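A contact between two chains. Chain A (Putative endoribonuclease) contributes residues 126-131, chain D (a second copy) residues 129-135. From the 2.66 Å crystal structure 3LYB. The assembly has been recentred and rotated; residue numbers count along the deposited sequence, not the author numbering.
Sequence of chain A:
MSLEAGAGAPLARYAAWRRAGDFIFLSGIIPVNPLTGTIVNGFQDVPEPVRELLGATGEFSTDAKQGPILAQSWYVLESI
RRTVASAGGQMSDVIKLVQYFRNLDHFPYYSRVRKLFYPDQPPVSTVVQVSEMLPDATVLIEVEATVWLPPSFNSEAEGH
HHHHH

Chain A, residues 126-131: TVVQVS
Chain D 129-135: QVSEMLP

The apolar centre of this contact is built from valines of both copies. Val130(D), rotamer m, directs its CA-to-CB bond toward chain A and meets two side chains: its CG2 lies 4.4 Å from CG1 of Val128(A), and its CG1 lies 4.3 Å from CG1 of Val130(A). Both chain A valines also adopt m. The CB of Val130(D) sits 3.4 Å from the carbonyl O of Gln129(A), so the valine packs against backbone as well. A tighter apolar pair forms further along, where CG1 of Val127(A) (chi1 t) reaches 3.5 Å from CD1 of Leu134(D) (chi1 m, chi2 t).

Around these side chains the backbones run roughly antiparallel, their end-to-end directions 145° apart. Chain A is extended through residue 129, with phi/psi of -138/155 at Val128(A) and -96/121 at Gln129(A). In chain D, Ser131(D) turns at -87/-46 before Glu132(D) (-162/157) and Met133(D) (-131/177) extend again, and a cis peptide bond precedes Pro135(D). The CA atoms of Val128(A) and Met133(D) are 5.0 Å apart, those of Gln129(A) and Glu132(D) 5.2 Å. Met133(D), a selenomethionine, starts on the same face as Val128(A), but its end leads away.

Gln129(A) is held through both its backbone polar atoms. Its N donates to O of Glu132(D) at 3.0 Å (163°), and its O accepts from N of Ser131(D) at 2.9 Å (164°); both bonds are nearly straight. On the face shared by Gln129(A) and Glu132(D), their CB atoms approach to 3.9 Å. The glutamine side chain, t at chi1 and chi2 with chi3 -65°, brings NE2 to 3.6 Å from CB of Ser131(D).

At the polar edge one water bridges the copies, hydrogen-bonded to OG of Ser131(A) at 2.9 Å and to OG of Ser131(D) at 2.7 Å; both serines are m.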

# COMPACT_ATOMS: atom_id res chain seq x y z
N THR A 126 -29.12 3.17 9.91
CA THR A 126 -28.18 3.05 8.79
C THR A 126 -26.79 3.02 9.38
O THR A 126 -26.49 3.77 10.28
CB THR A 126 -28.27 4.23 7.79
OG1 THR A 126 -29.61 4.38 7.33
CG2 THR A 126 -27.42 3.96 6.56
N VAL A 127 -25.94 2.15 8.86
CA VAL A 127 -24.62 1.91 9.39
C VAL A 127 -23.63 1.78 8.23
O VAL A 127 -23.78 0.92 7.35
CB VAL A 127 -24.60 0.57 10.14
CG1 VAL A 127 -23.17 0.14 10.44
CG2 VAL A 127 -25.46 0.65 11.43
N VAL A 128 -22.60 2.62 8.25
CA VAL A 128 -21.55 2.56 7.24
C VAL A 128 -20.18 2.73 7.83
O VAL A 128 -20.03 3.35 8.89
CB VAL A 128 -21.70 3.64 6.16
CG1 VAL A 128 -22.92 3.37 5.29
CG2 VAL A 128 -21.79 5.01 6.78
N GLN A 129 -19.20 2.18 7.13
CA GLN A 129 -17.81 2.45 7.42
C GLN A 129 -17.35 3.55 6.49
O GLN A 129 -17.42 3.41 5.28
CB GLN A 129 -16.96 1.20 7.20
CG GLN A 129 -15.57 1.29 7.84
CD GLN A 129 -14.80 -0.01 7.70
OE1 GLN A 129 -15.18 -1.04 8.27
NE2 GLN A 129 -13.73 0.03 6.92
N VAL A 130 -16.90 4.64 7.07
CA VAL A 130 -16.28 5.74 6.33
C VAL A 130 -14.79 5.81 6.72
O VAL A 130 -14.34 5.00 7.53
CB VAL A 130 -17.02 7.07 6.61
CG1 VAL A 130 -18.47 6.96 6.14
CG2 VAL A 130 -16.98 7.44 8.10
N SER A 131 -14.03 6.75 6.18
CA SER A 131 -12.58 6.79 6.45
C SER A 131 -12.28 7.42 7.77
O SER A 131 -11.40 6.99 8.51
CB SER A 131 -11.84 7.56 5.38
OG SER A 131 -12.37 7.27 4.11
N GLN D 129 -19.34 7.02 -2.16
CA GLN D 129 -18.54 5.82 -2.00
C GLN D 129 -18.02 5.78 -0.57
O GLN D 129 -17.39 6.74 -0.08
CB GLN D 129 -17.37 5.77 -2.99
CG GLN D 129 -16.64 4.40 -3.04
CD GLN D 129 -15.52 4.35 -4.08
OE1 GLN D 129 -15.76 4.47 -5.29
NE2 GLN D 129 -14.29 4.15 -3.62
N VAL D 130 -18.30 4.68 0.11
CA VAL D 130 -17.83 4.47 1.47
C VAL D 130 -16.90 3.27 1.46
O VAL D 130 -16.59 2.76 0.41
CB VAL D 130 -19.01 4.32 2.47
CG1 VAL D 130 -19.94 5.52 2.32
CG2 VAL D 130 -19.80 3.00 2.26
N SER D 131 -16.46 2.80 2.63
CA SER D 131 -15.47 1.72 2.65
C SER D 131 -16.10 0.37 2.60
O SER D 131 -15.67 -0.49 1.86
CB SER D 131 -14.61 1.82 3.88
OG SER D 131 -13.81 2.97 3.75
N GLU D 132 -17.12 0.21 3.41
CA GLU D 132 -17.65 -1.10 3.68
C GLU D 132 -19.02 -0.82 4.25
O GLU D 132 -19.28 0.27 4.76
CB GLU D 132 -16.78 -1.82 4.75
CG GLU D 132 -16.41 -3.21 4.37
CD GLU D 132 -15.68 -3.96 5.43
OE1 GLU D 132 -14.42 -3.86 5.52
OE2 GLU D 132 -16.36 -4.70 6.17
N MSE D 133 -19.90 -1.81 4.14
CA MSE D 133 -21.10 -1.84 4.96
C MSE D 133 -21.30 -3.21 5.63
O MSE D 133 -20.48 -4.12 5.45
CB MSE D 133 -22.34 -1.29 4.23
CG MSE D 133 -22.38 -1.48 2.76
SE MSE D 133 -21.62 -0.03 1.66
CE MSE D 133 -22.26 -0.74 0.00
N LEU D 134 -22.33 -3.33 6.45
CA LEU D 134 -22.66 -4.58 7.10
C LEU D 134 -23.28 -5.55 6.10
O LEU D 134 -23.97 -5.13 5.18
CB LEU D 134 -23.66 -4.34 8.23
CG LEU D 134 -23.03 -3.68 9.45
CD1 LEU D 134 -24.11 -3.27 10.45
CD2 LEU D 134 -21.95 -4.60 10.06
N PRO D 135 -23.07 -6.87 6.29
CA PRO D 135 -22.25 -7.53 7.32
C PRO D 135 -20.81 -7.86 6.91
O PRO D 135 -20.06 -8.39 7.72
CB PRO D 135 -23.00 -8.84 7.51
CG PRO D 135 -23.50 -9.12 6.12
CD PRO D 135 -23.98 -7.82 5.64
O HOH W 1 -14.50 5.55 3.27